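Local atomic coordinates of dihydroxyacetone kinase (Citrobacter freundii, PDB entry 1UN8), a protein that catalyses the ATP-dependent phosphorylation of dihydroxyacetone to dihydroxyacetone phosphate, using divalent magnesium or calcium. Residues R397-L402 against E422-V427; I69-L74 against E321-N326; S2-N7 against H197-T202; A246-T251 against S279-R284; M257-G262 against A292-A297. One frame throughout, in Å; residues are numbered along the deposited sequence.

Contact 1: R397-L402 against E422-V427; sequences REIASL and ERLTVV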
# COMPACT_ATOMS: atom_id res chain seq x y z
N ARG A 397 -36.26 4.58 35.25
CA ARG A 397 -37.55 5.14 34.86
C ARG A 397 -38.23 4.38 33.73
O ARG A 397 -39.46 4.27 33.69
CB ARG A 397 -37.38 6.61 34.49
CG ARG A 397 -37.06 7.46 35.71
CD ARG A 397 -36.35 8.76 35.37
NE ARG A 397 -35.83 9.38 36.59
CZ ARG A 397 -34.93 10.37 36.61
NH1 ARG A 397 -34.45 10.85 35.47
NH2 ARG A 397 -34.51 10.86 37.77
N GLU A 398 -37.44 3.83 32.81
CA GLU A 398 -38.00 3.07 31.69
C GLU A 398 -38.68 1.83 32.23
O GLU A 398 -39.78 1.48 31.79
CB GLU A 398 -36.90 2.68 30.71
CG GLU A 398 -37.37 1.86 29.50
CD GLU A 398 -38.55 2.48 28.76
OE1 GLU A 398 -38.63 3.73 28.68
OE2 GLU A 398 -39.39 1.71 28.24
N ILE A 399 -38.04 1.16 33.19
CA ILE A 399 -38.63 -0.04 33.76
C ILE A 399 -39.74 0.33 34.74
O ILE A 399 -40.69 -0.43 34.93
CB ILE A 399 -37.58 -0.90 34.48
CG1 ILE A 399 -36.43 -1.21 33.52
CG2 ILE A 399 -38.21 -2.20 34.96
CD1 ILE A 399 -36.84 -2.01 32.33
N ALA A 400 -39.62 1.50 35.36
CA ALA A 400 -40.62 1.99 36.31
C ALA A 400 -41.89 2.30 35.55
O ALA A 400 -43.00 1.95 35.97
CB ALA A 400 -40.11 3.24 37.01
N SER A 401 -41.72 2.98 34.42
CA SER A 401 -42.84 3.35 33.56
C SER A 401 -43.59 2.07 33.20
O SER A 401 -44.77 1.92 33.51
CB SER A 401 -42.32 4.03 32.29
OG SER A 401 -43.40 4.40 31.45
N LEU A 402 -42.90 1.14 32.56
CA LEU A 402 -43.52 -0.13 32.19
C LEU A 402 -44.24 -0.73 33.38
O LEU A 402 -45.34 -1.25 33.26
CB LEU A 402 -42.47 -1.11 31.67
CG LEU A 402 -41.94 -0.76 30.28
CD1 LEU A 402 -40.74 -1.64 29.92
CD2 LEU A 402 -43.06 -0.93 29.27
N GLU A 422 -33.61 -6.36 27.17
CA GLU A 422 -33.88 -5.83 25.84
C GLU A 422 -34.09 -4.33 25.85
O GLU A 422 -33.63 -3.63 24.95
CB GLU A 422 -35.12 -6.50 25.26
CG GLU A 422 -35.41 -6.14 23.82
CD GLU A 422 -36.82 -6.52 23.39
OE1 GLU A 422 -37.78 -5.82 23.80
OE2 GLU A 422 -36.96 -7.52 22.65
N ARG A 423 -34.75 -3.82 26.88
CA ARG A 423 -35.05 -2.40 26.95
C ARG A 423 -33.97 -1.44 27.46
O ARG A 423 -33.95 -0.27 27.06
CB ARG A 423 -36.32 -2.22 27.79
CG ARG A 423 -37.56 -2.90 27.23
CD ARG A 423 -38.57 -1.88 26.71
NE ARG A 423 -38.16 -1.30 25.44
CZ ARG A 423 -38.38 -0.04 25.08
NH1 ARG A 423 -39.01 0.79 25.91
NH2 ARG A 423 -37.97 0.40 23.90
N LEU A 424 -33.07 -1.89 28.31
CA LEU A 424 -32.05 -1.00 28.86
C LEU A 424 -31.17 -0.27 27.84
O LEU A 424 -31.09 0.96 27.89
CB LEU A 424 -31.18 -1.75 29.88
CG LEU A 424 -31.92 -2.20 31.15
CD1 LEU A 424 -30.93 -2.76 32.16
CD2 LEU A 424 -32.68 -1.02 31.75
N THR A 425 -30.52 -0.99 26.94
CA THR A 425 -29.65 -0.34 25.95
C THR A 425 -30.37 0.69 25.09
O THR A 425 -29.76 1.63 24.58
CB THR A 425 -29.02 -1.35 24.98
OG1 THR A 425 -30.03 -2.25 24.51
CG2 THR A 425 -27.90 -2.12 25.65
N VAL A 426 -31.68 0.51 24.94
CA VAL A 426 -32.46 1.44 24.14
C VAL A 426 -32.58 2.79 24.84
O VAL A 426 -32.60 3.84 24.20
CB VAL A 426 -33.87 0.89 23.86
CG1 VAL A 426 -34.72 1.93 23.13
CG2 VAL A 426 -33.76 -0.38 23.04
N VAL A 427 -32.67 2.75 26.17
CA VAL A 427 -32.81 3.97 26.94
C VAL A 427 -31.50 4.43 27.58
O VAL A 427 -31.33 5.60 27.91
CB VAL A 427 -33.88 3.77 28.03
CG1 VAL A 427 -33.99 5.03 28.89
CG2 VAL A 427 -35.21 3.45 27.38

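Contact 2: I69-L74 against E321-N326; sequences IGKGML and EVETSN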
# COMPACT_ATOMS: atom_id res chain seq x y z
N ILE A 69 9.52 -9.49 -13.24
CA ILE A 69 10.56 -10.32 -13.86
C ILE A 69 10.08 -11.77 -13.73
O ILE A 69 9.62 -12.18 -12.66
CB ILE A 69 11.91 -10.15 -13.12
CG1 ILE A 69 12.55 -8.81 -13.46
CG2 ILE A 69 12.86 -11.31 -13.43
CD1 ILE A 69 13.73 -8.50 -12.57
N GLY A 70 10.18 -12.53 -14.81
CA GLY A 70 9.77 -13.93 -14.81
C GLY A 70 9.11 -14.39 -16.09
O GLY A 70 8.78 -13.57 -16.98
N LYS A 71 8.92 -15.66 -16.06
CA LYS A 71 8.27 -16.29 -17.20
C LYS A 71 7.01 -15.55 -17.64
O LYS A 71 6.10 -15.33 -16.84
CB LYS A 71 7.95 -17.74 -16.84
CG LYS A 71 7.39 -18.58 -17.97
CD LYS A 71 7.07 -19.99 -17.48
CE LYS A 71 6.51 -20.86 -18.58
NZ LYS A 71 6.13 -22.19 -18.05
N GLY A 72 6.96 -15.14 -18.90
CA GLY A 72 5.81 -14.42 -19.41
C GLY A 72 5.95 -12.91 -19.38
O GLY A 72 5.10 -12.18 -19.91
N MET A 73 7.03 -12.43 -18.74
CA MET A 73 7.29 -10.99 -18.63
C MET A 73 8.78 -10.67 -18.67
O MET A 73 9.55 -11.35 -19.35
CB MET A 73 6.67 -10.41 -17.35
CG MET A 73 5.15 -10.30 -17.40
SD MET A 73 4.38 -9.42 -16.01
CE MET A 73 4.26 -7.77 -16.69
N LEU A 74 9.18 -9.64 -17.93
CA LEU A 74 10.56 -9.19 -17.91
C LEU A 74 11.61 -10.27 -17.70
O LEU A 74 11.42 -11.18 -16.90
CB LEU A 74 10.72 -8.10 -16.85
CG LEU A 74 10.76 -6.66 -17.37
CD1 LEU A 74 9.81 -6.47 -18.55
CD2 LEU A 74 10.42 -5.71 -16.23
N GLU A 321 -1.28 -16.50 -17.86
CA GLU A 321 -0.61 -16.55 -16.57
C GLU A 321 0.88 -16.34 -16.79
O GLU A 321 1.42 -16.74 -17.82
CB GLU A 321 -0.82 -17.91 -15.90
CG GLU A 321 -2.27 -18.31 -15.72
CD GLU A 321 -2.42 -19.64 -14.99
OE1 GLU A 321 -1.79 -20.64 -15.42
OE2 GLU A 321 -3.17 -19.69 -13.99
N VAL A 322 1.53 -15.71 -15.83
CA VAL A 322 2.98 -15.49 -15.90
C VAL A 322 3.53 -15.88 -14.53
O VAL A 322 2.76 -16.26 -13.65
CB VAL A 322 3.32 -14.01 -16.21
CG1 VAL A 322 2.72 -13.62 -17.56
CG2 VAL A 322 2.77 -13.09 -15.11
N GLU A 323 4.84 -15.80 -14.35
CA GLU A 323 5.43 -16.14 -13.07
C GLU A 323 6.27 -15.00 -12.53
O GLU A 323 7.49 -14.97 -12.70
CB GLU A 323 6.31 -17.38 -13.19
CG GLU A 323 5.66 -18.52 -13.91
CD GLU A 323 6.47 -19.78 -13.83
OE1 GLU A 323 7.72 -19.68 -13.76
OE2 GLU A 323 5.85 -20.87 -13.83
N THR A 324 5.61 -14.05 -11.86
CA THR A 324 6.30 -12.91 -11.30
C THR A 324 5.85 -12.64 -9.87
O THR A 324 4.82 -13.16 -9.42
CB THR A 324 6.05 -11.64 -12.14
OG1 THR A 324 4.64 -11.37 -12.18
CG2 THR A 324 6.57 -11.83 -13.56
N SER A 325 6.61 -11.83 -9.15
CA SER A 325 6.26 -11.53 -7.77
C SER A 325 5.00 -10.70 -7.63
O SER A 325 4.31 -10.79 -6.61
CB SER A 325 7.39 -10.78 -7.08
OG SER A 325 8.59 -11.53 -7.08
N ASN A 326 4.67 -9.88 -8.63
CA ASN A 326 3.54 -8.97 -8.44
C ASN A 326 2.49 -8.80 -9.54
O ASN A 326 1.61 -7.96 -9.40
CB ASN A 326 4.09 -7.59 -8.07
CG ASN A 326 4.92 -7.62 -6.81
OD1 ASN A 326 4.41 -7.49 -5.71
ND2 ASN A 326 6.23 -7.77 -6.98
O HOH W 1 9.06 -10.86 -10.29
O HOH W 2 9.21 -17.24 -14.13

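Contact 3: S2-N7 against H197-T202; sequences SQFFFN and HLPQET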
# COMPACT_ATOMS: atom_id res chain seq x y z
N SER A 2 13.66 13.68 7.14
CA SER A 2 13.44 12.40 6.48
C SER A 2 12.47 11.50 7.25
O SER A 2 12.73 11.15 8.39
CB SER A 2 14.78 11.70 6.30
OG SER A 2 14.64 10.29 6.21
N GLN A 3 11.35 11.15 6.62
CA GLN A 3 10.35 10.26 7.22
C GLN A 3 10.39 9.01 6.32
O GLN A 3 9.47 8.77 5.52
CB GLN A 3 8.96 10.91 7.20
CG GLN A 3 7.96 10.29 8.17
CD GLN A 3 6.60 10.96 8.13
OE1 GLN A 3 6.50 12.18 8.19
NE2 GLN A 3 5.54 10.15 8.03
N PHE A 4 11.44 8.21 6.46
CA PHE A 4 11.63 7.05 5.60
C PHE A 4 12.36 5.91 6.33
O PHE A 4 13.36 6.15 7.00
CB PHE A 4 12.49 7.51 4.41
CG PHE A 4 12.42 6.63 3.18
CD1 PHE A 4 11.70 7.06 2.06
CD2 PHE A 4 13.13 5.43 3.11
CE1 PHE A 4 11.70 6.31 0.90
CE2 PHE A 4 13.12 4.68 1.94
CZ PHE A 4 12.41 5.11 0.84
N PHE A 5 11.86 4.69 6.20
CA PHE A 5 12.53 3.56 6.84
C PHE A 5 13.66 3.07 5.93
O PHE A 5 13.41 2.56 4.83
CB PHE A 5 11.58 2.38 7.06
CG PHE A 5 10.59 2.59 8.18
CD1 PHE A 5 9.22 2.67 7.91
CD2 PHE A 5 11.02 2.65 9.51
CE1 PHE A 5 8.30 2.81 8.95
CE2 PHE A 5 10.10 2.78 10.56
CZ PHE A 5 8.74 2.86 10.28
N PHE A 6 14.90 3.25 6.37
CA PHE A 6 16.06 2.79 5.62
C PHE A 6 17.27 2.78 6.55
O PHE A 6 17.18 3.25 7.68
CB PHE A 6 16.31 3.66 4.37
CG PHE A 6 16.92 5.02 4.64
CD1 PHE A 6 18.31 5.18 4.62
CD2 PHE A 6 16.11 6.13 4.85
CE1 PHE A 6 18.88 6.45 4.81
CE2 PHE A 6 16.68 7.40 5.04
CZ PHE A 6 18.06 7.56 5.02
N ASN A 7 18.37 2.21 6.07
CA ASN A 7 19.59 2.11 6.86
C ASN A 7 20.65 3.03 6.26
O ASN A 7 20.65 4.23 6.53
CB ASN A 7 20.08 0.67 6.86
CG ASN A 7 21.19 0.42 7.86
OD1 ASN A 7 21.64 1.33 8.55
ND2 ASN A 7 21.63 -0.83 7.94
N HIS A 197 7.52 10.96 0.29
CA HIS A 197 8.59 11.24 1.23
C HIS A 197 9.87 10.64 0.64
O HIS A 197 9.90 9.47 0.27
CB HIS A 197 8.31 10.59 2.59
CG HIS A 197 7.18 11.24 3.33
ND1 HIS A 197 5.98 10.61 3.55
CD2 HIS A 197 7.07 12.47 3.89
CE1 HIS A 197 5.17 11.42 4.20
NE2 HIS A 197 5.81 12.56 4.42
N LEU A 198 10.91 11.45 0.56
CA LEU A 198 12.18 10.99 0.01
C LEU A 198 13.10 10.50 1.11
O LEU A 198 13.03 10.98 2.24
CB LEU A 198 12.84 12.12 -0.76
CG LEU A 198 12.05 12.61 -1.97
CD1 LEU A 198 12.72 13.85 -2.55
CD2 LEU A 198 11.97 11.50 -3.03
N PRO A 199 13.98 9.54 0.81
CA PRO A 199 14.91 9.01 1.81
C PRO A 199 16.07 9.98 2.09
O PRO A 199 17.24 9.60 2.02
CB PRO A 199 15.38 7.70 1.19
CG PRO A 199 15.40 8.03 -0.26
CD PRO A 199 14.10 8.79 -0.45
N GLN A 200 15.72 11.22 2.41
CA GLN A 200 16.73 12.24 2.68
C GLN A 200 16.11 13.48 3.32
O GLN A 200 14.90 13.68 3.31
CB GLN A 200 17.40 12.66 1.39
CG GLN A 200 16.45 13.42 0.49
CD GLN A 200 16.77 13.27 -0.97
OE1 GLN A 200 16.99 12.15 -1.46
NE2 GLN A 200 16.78 14.39 -1.70
N GLU A 201 16.99 14.32 3.84
CA GLU A 201 16.58 15.57 4.47
C GLU A 201 16.20 16.51 3.32
O GLU A 201 16.91 16.59 2.32
CB GLU A 201 17.78 16.13 5.24
CG GLU A 201 17.48 17.20 6.25
CD GLU A 201 18.72 17.54 7.06
OE1 GLU A 201 19.33 16.60 7.62
OE2 GLU A 201 19.08 18.74 7.13
N THR A 202 15.07 17.21 3.45
CA THR A 202 14.65 18.12 2.38
C THR A 202 14.37 19.53 2.88
O THR A 202 14.46 19.82 4.08
CB THR A 202 13.38 17.60 1.67
OG1 THR A 202 12.36 17.35 2.64
CG2 THR A 202 13.69 16.33 0.90
O HOH W 3 10.98 12.01 3.92
O HOH W 4 5.22 14.54 5.99

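Contact 4: A246-T251 against S279-R284; sequences AALPET and SPLHSR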
# COMPACT_ATOMS: atom_id res chain seq x y z
N ALA A 246 -11.72 10.84 -23.85
CA ALA A 246 -11.34 11.73 -24.94
C ALA A 246 -10.12 11.21 -25.69
O ALA A 246 -9.91 11.55 -26.86
CB ALA A 246 -11.07 13.13 -24.40
N ALA A 247 -9.31 10.38 -25.04
CA ALA A 247 -8.12 9.86 -25.69
C ALA A 247 -8.33 8.47 -26.27
O ALA A 247 -7.61 8.05 -27.16
CB ALA A 247 -6.96 9.83 -24.72
N LEU A 248 -9.34 7.76 -25.76
CA LEU A 248 -9.63 6.42 -26.23
C LEU A 248 -10.48 6.42 -27.48
O LEU A 248 -11.12 7.41 -27.79
CB LEU A 248 -10.37 5.65 -25.14
CG LEU A 248 -9.60 5.24 -23.88
CD1 LEU A 248 -10.58 4.98 -22.73
CD2 LEU A 248 -8.75 4.01 -24.19
N PRO A 249 -10.47 5.30 -28.23
CA PRO A 249 -11.28 5.21 -29.45
C PRO A 249 -12.73 5.34 -28.97
O PRO A 249 -13.01 5.03 -27.81
CB PRO A 249 -10.97 3.81 -29.96
CG PRO A 249 -9.57 3.61 -29.52
CD PRO A 249 -9.58 4.13 -28.11
N GLU A 250 -13.64 5.79 -29.82
CA GLU A 250 -15.01 5.94 -29.36
C GLU A 250 -15.72 4.61 -29.11
O GLU A 250 -16.80 4.58 -28.52
CB GLU A 250 -15.82 6.80 -30.34
CG GLU A 250 -16.51 6.04 -31.45
CD GLU A 250 -17.40 6.94 -32.29
OE1 GLU A 250 -16.85 7.84 -32.97
OE2 GLU A 250 -18.64 6.76 -32.25
N THR A 251 -15.12 3.51 -29.56
CA THR A 251 -15.72 2.20 -29.33
C THR A 251 -14.65 1.15 -29.08
O THR A 251 -13.48 1.34 -29.44
CB THR A 251 -16.59 1.72 -30.52
OG1 THR A 251 -15.75 1.38 -31.63
CG2 THR A 251 -17.59 2.80 -30.94
N SER A 279 -18.65 4.92 -13.42
CA SER A 279 -18.34 5.98 -14.36
C SER A 279 -18.83 5.63 -15.76
O SER A 279 -19.14 4.48 -16.05
CB SER A 279 -16.83 6.25 -14.38
OG SER A 279 -16.12 5.21 -15.03
N PRO A 280 -18.92 6.63 -16.64
CA PRO A 280 -19.37 6.41 -18.01
C PRO A 280 -18.47 5.40 -18.73
O PRO A 280 -18.80 4.93 -19.81
CB PRO A 280 -19.28 7.80 -18.63
CG PRO A 280 -19.51 8.70 -17.47
CD PRO A 280 -18.69 8.07 -16.39
N LEU A 281 -17.34 5.08 -18.11
CA LEU A 281 -16.38 4.14 -18.68
C LEU A 281 -16.80 2.70 -18.43
O LEU A 281 -16.34 1.76 -19.09
CB LEU A 281 -15.02 4.40 -18.05
CG LEU A 281 -13.80 3.65 -18.57
CD1 LEU A 281 -13.63 3.91 -20.05
CD2 LEU A 281 -12.58 4.12 -17.82
N HIS A 282 -17.70 2.56 -17.47
CA HIS A 282 -18.25 1.28 -17.02
C HIS A 282 -18.69 0.25 -18.06
O HIS A 282 -18.23 -0.90 -18.02
CB HIS A 282 -19.40 1.60 -16.05
CG HIS A 282 -20.48 0.58 -16.00
ND1 HIS A 282 -20.28 -0.71 -15.55
CD2 HIS A 282 -21.80 0.66 -16.32
CE1 HIS A 282 -21.42 -1.38 -15.59
NE2 HIS A 282 -22.36 -0.57 -16.06
N SER A 283 -19.56 0.64 -18.98
CA SER A 283 -20.09 -0.27 -19.99
C SER A 283 -19.10 -0.86 -20.99
O SER A 283 -19.47 -1.68 -21.80
CB SER A 283 -21.21 0.42 -20.78
OG SER A 283 -20.72 1.55 -21.48
N ARG A 284 -17.84 -0.45 -20.92
CA ARG A 284 -16.85 -0.96 -21.87
C ARG A 284 -15.75 -1.75 -21.19
O ARG A 284 -14.83 -2.22 -21.84
CB ARG A 284 -16.23 0.20 -22.64
CG ARG A 284 -17.24 1.04 -23.38
CD ARG A 284 -16.61 2.26 -24.02
NE ARG A 284 -15.50 1.90 -24.90
CZ ARG A 284 -14.70 2.78 -25.47
NH1 ARG A 284 -14.88 4.08 -25.26
NH2 ARG A 284 -13.69 2.37 -26.24

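Contact 5: M257-G262 against A292-A297; sequences MINNLG and ASLVTA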
# COMPACT_ATOMS: atom_id res chain seq x y z
N MET A 257 -6.61 -0.66 -15.37
CA MET A 257 -5.75 -0.92 -14.23
C MET A 257 -5.81 0.21 -13.21
O MET A 257 -5.50 1.37 -13.52
CB MET A 257 -4.31 -1.14 -14.70
CG MET A 257 -3.30 -1.12 -13.57
SD MET A 257 -1.64 -1.60 -14.12
CE MET A 257 -1.35 -0.41 -15.43
N ILE A 258 -6.23 -0.12 -11.99
CA ILE A 258 -6.31 0.84 -10.89
C ILE A 258 -5.05 0.64 -10.05
O ILE A 258 -4.93 -0.32 -9.29
CB ILE A 258 -7.55 0.58 -10.01
CG1 ILE A 258 -8.80 0.54 -10.88
CG2 ILE A 258 -7.69 1.67 -8.96
CD1 ILE A 258 -9.66 -0.69 -10.69
N ASN A 259 -4.12 1.58 -10.19
CA ASN A 259 -2.83 1.56 -9.53
C ASN A 259 -2.71 2.52 -8.35
O ASN A 259 -3.06 3.70 -8.44
CB ASN A 259 -1.75 1.88 -10.57
CG ASN A 259 -0.35 1.95 -9.96
OD1 ASN A 259 0.16 0.96 -9.42
ND2 ASN A 259 0.29 3.11 -10.07
N ASN A 260 -2.19 2.01 -7.24
CA ASN A 260 -2.01 2.82 -6.05
C ASN A 260 -0.59 3.36 -6.09
O ASN A 260 0.37 2.58 -6.07
CB ASN A 260 -2.19 1.96 -4.80
CG ASN A 260 -2.18 2.78 -3.53
OD1 ASN A 260 -1.50 3.81 -3.45
ND2 ASN A 260 -2.92 2.34 -2.53
N LEU A 261 -0.43 4.69 -6.15
CA LEU A 261 0.91 5.25 -6.22
C LEU A 261 1.75 4.99 -4.95
O LEU A 261 2.96 5.24 -4.93
CB LEU A 261 0.85 6.75 -6.52
CG LEU A 261 0.83 7.21 -7.99
CD1 LEU A 261 1.09 6.05 -8.93
CD2 LEU A 261 -0.48 7.87 -8.29
N GLY A 262 1.10 4.50 -3.89
CA GLY A 262 1.84 4.17 -2.70
C GLY A 262 1.32 4.62 -1.36
O GLY A 262 1.61 3.98 -0.34
N ALA A 292 -4.25 -2.12 -6.75
CA ALA A 292 -3.02 -2.68 -6.20
C ALA A 292 -1.87 -1.70 -6.43
O ALA A 292 -1.94 -0.83 -7.30
CB ALA A 292 -2.70 -4.01 -6.87
N SER A 293 -0.82 -1.84 -5.63
CA SER A 293 0.36 -1.00 -5.78
C SER A 293 1.22 -1.71 -6.81
O SER A 293 1.90 -2.67 -6.48
CB SER A 293 1.10 -0.89 -4.45
OG SER A 293 0.30 -0.26 -3.46
N LEU A 294 1.18 -1.24 -8.06
CA LEU A 294 1.92 -1.86 -9.15
C LEU A 294 3.12 -1.05 -9.65
O LEU A 294 4.22 -1.59 -9.81
CB LEU A 294 0.96 -2.15 -10.29
CG LEU A 294 -0.17 -3.08 -9.85
CD1 LEU A 294 -1.22 -3.20 -10.93
CD2 LEU A 294 0.42 -4.44 -9.51
N VAL A 295 2.91 0.24 -9.90
CA VAL A 295 3.98 1.13 -10.34
C VAL A 295 3.81 2.32 -9.40
O VAL A 295 2.92 3.16 -9.60
CB VAL A 295 3.81 1.57 -11.81
CG1 VAL A 295 4.90 2.55 -12.19
CG2 VAL A 295 3.86 0.37 -12.74
N THR A 296 4.65 2.38 -8.37
CA THR A 296 4.54 3.43 -7.37
C THR A 296 5.48 4.59 -7.49
O THR A 296 6.32 4.65 -8.38
CB THR A 296 4.73 2.86 -5.96
OG1 THR A 296 6.06 2.35 -5.84
CG2 THR A 296 3.71 1.75 -5.69
N ALA A 297 5.32 5.53 -6.56
CA ALA A 297 6.13 6.74 -6.44
C ALA A 297 6.37 6.80 -4.93
O ALA A 297 5.91 7.70 -4.23
CB ALA A 297 5.33 7.96 -6.91

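Contact 1: R397-L402 against E422-V427
A salt bridge between E398 and R423 spans the gap between the two helices, with OE2 of E398 2.5 Å from NH1 of R423. The oxygen reaches the edge of the guanidinium close to its plane, yet the carboxylate is turned 83° from that plane. As the N-H points poorly at its acceptor (118°), the hydrogen-bond share is weak, and charge attraction probably does most of the work. CG of E398, anti to the backbone N (chi1 179°), is set against V427, whose CG2 lies 3.4 Å away. The glutamate thus serves twice, its methylene resting on a valine methyl and its tip on the arginine. The arginine does likewise: its CD lies 3.9 Å from CD1 of L402, the two side chains crossing at about a right angle. Apolar packing continues at a buried pair, I399 and L424, where CG1 of the isoleucine and CD2 of the leucine are 4.2 Å apart. The segment axes approach to 10.2 Å, a separation bridged by side chains alone. These are helices 388-404 and 413-427 of the C-terminal domain, which is built as an eight-helix barrel. L424 also packs on M436 and F440 of helix 430-448, while I399 touches both the phospholipid held in the barrel and V362 of helix 356-371.

Contact 2: I69-L74 against E321-N326
K71 and E323 make the direct hydrogen bond of this contact: the amide N of E323 donates to O of K71 over 2.8 Å, nearly straight at 159° and in the carbonyl plane. The same oxygen is pressed by CB of V322 at 3.1 Å. One residue back, CA of G70 makes a C-H...O contact of 3.3 Å with O of E323, and O of I69 meets CG2 of T324 at 3.2 Å. The extended K71 side chain crosses that of E323 obliquely, its CB and CD against the carboxylate; the charged ends stay short of a salt bridge, with NZ of K71 4.4 Å from OE2 of E323. Further along, SD of M73 lies 4.1 Å from CG2 of V322. What presents these groups is a type II beta turn from G70 to M73, closed by M73 N on O of G70 at 2.7 Å; it lies in the loop between strands 52-59 and 76-80 and meets the loop after helix 314-319. G72, at its third position with positive phi, and G70 both lay bare alpha carbons against the facing chain, which allows backbones to come this close. One water accepts from N of S325, 2.9 Å away, and donates to O of I69; a second links N of K71 to O and OE1 of E323. Beyond these, T324 OG1 is bonded to N of W327, M73 packs on H159 and V322 on K160 of helix 155-167, and I69 leans on V41 and L29.

Contact 3: S2-N7 against H197-T202
The F4 ring carries P199 on one face: CB of the proline stands 3.6 Å from the ring centroid and only 6° off the normal, a CH-pi contact. F4 CG, anti to the backbone N (chi1 -160°), brings the ring's root to P199. At the edge of the same ring, in its plane, lies O of H197, 3.5 Å from CD1. The H197 ring has Q3 over one face, CD of the glutamine 4.1 Å above the plane toward the rim, with amide and ring 30° apart; in plane at its edge is a water 2.6 Å from NE2. ND1 is held by D299. F6 comes to P199 crosswise, CD2 4.0 Å from CB, so the proline, centre of an inverse gamma turn, touches two aromatic rings. CB of S2 rests 3.6 Å from O of Q200. Another water accepts from N of Q3 and donates to O of L198, 2.8 Å away. The N-terminal segment lies against the second subunit, whose E268 and Q231 take the N-H groups of F5 and F4. Within the chain, carbon contacts and the Q3-L198 water join the segments without a direct hydrogen bond, while these N-H groups serve the dimer.

Contact 4: A246-T251 against S279-R284
R284 reaches across to O of P249 with both terminal nitrogens. NH2 donates at 3.2 Å and 144°, while the bond from NH1, at 3.3 Å, is weak. The oxygen sits near the guanidinium plane, at its edge, but the donor NH2 stands well above the plane of the carbonyl. The strongest polar partner of R284 lies outside both segments: NE binds O of G252, so two peptide oxygens of one loop take up the guanidinium. A bend at chi3 (55°) swings NE out of line with the rest of the chain. One face of the group is covered by backbone, with T251 CA 3.7 Å and E250 O 3.8 Å above its plane. O of T251 is 3.4 Å from NH2 but too badly angled to bond. In the loop between helix 266-277 and strand 285-292, which meets the chain leaving helix 233-247, the backbone N of R284 is bonded to O of L281 at 3.2 Å, O of S283 accepts from R253 NH1, and OG of S279 bonds to O of L276. Apolar packing is slight: L248 and L281 meet at about a right angle, their CD1 atoms 4.2 Å apart, both leaning on L254 of strand 254-260. With no acidic partner across the contact, the guanidinium is met by peptide oxygens, whose dipoles probably offset its charge.

Contact 5: M257-G262 against A292-A297
N259 grips residues 294-295 with both ends of its amide, and here the contact is tightest. OD1 accepts from N of L294 at 2.8 Å, nearly along the C=O axis, and from N of V295 at 2.9 Å, above the amide plane. ND2 donates to O of V295 at 2.7 Å and is bonded to S304 OG too, which leaves the amide little freedom to rotate. CG of N259, anti to the backbone N (chi1 177°), brings the amide's root toward these residues. Beside it, SD of M257 rests on CD1 of L294 at 3.6 Å; at the far end N of A297 bonds to O of L261 at 2.9 Å. The partly exposed side is thinner: OG of S293 approaches CB of N260 at 3.6 Å, and S293 packs on V266 of the second subunit. N260 OD1 accepts from N of G262, two residues on, an Asx turn. The parallel bridge of N259 with A292, made by A292 N to I258 O and N260 N to A292 O, closes the beta-alpha-beta unit of 254-260, 266-277 and 285-292. The chain leaving it runs beside the substrate site: V295 lies close to substrate-binding H61 and K109, and T296 O is hydrogen-bonded to H61 ND1.

How the contacts relate
Contact 5 is the most buried and the most richly hydrogen-bonded; contact 2, which touches it through N326 and L294, with centres about 17 Å apart, is also buried but leans on water and glycine backbone. Contact 4 joins the end of helix 233-247 to the loop before strand 285-292 and packs on L254, at the start of the strand that contact 5 uses; partly exposed and away from the known sites, it depends on arginine. Contact 3, near the second subunit as contact 5 is, relies on aromatic and proline packing. Contact 1 stands apart in the helical domain, its centre about 53 to 63 Å from the centres of the others, a partly exposed salt bridge supplementing apolar packing.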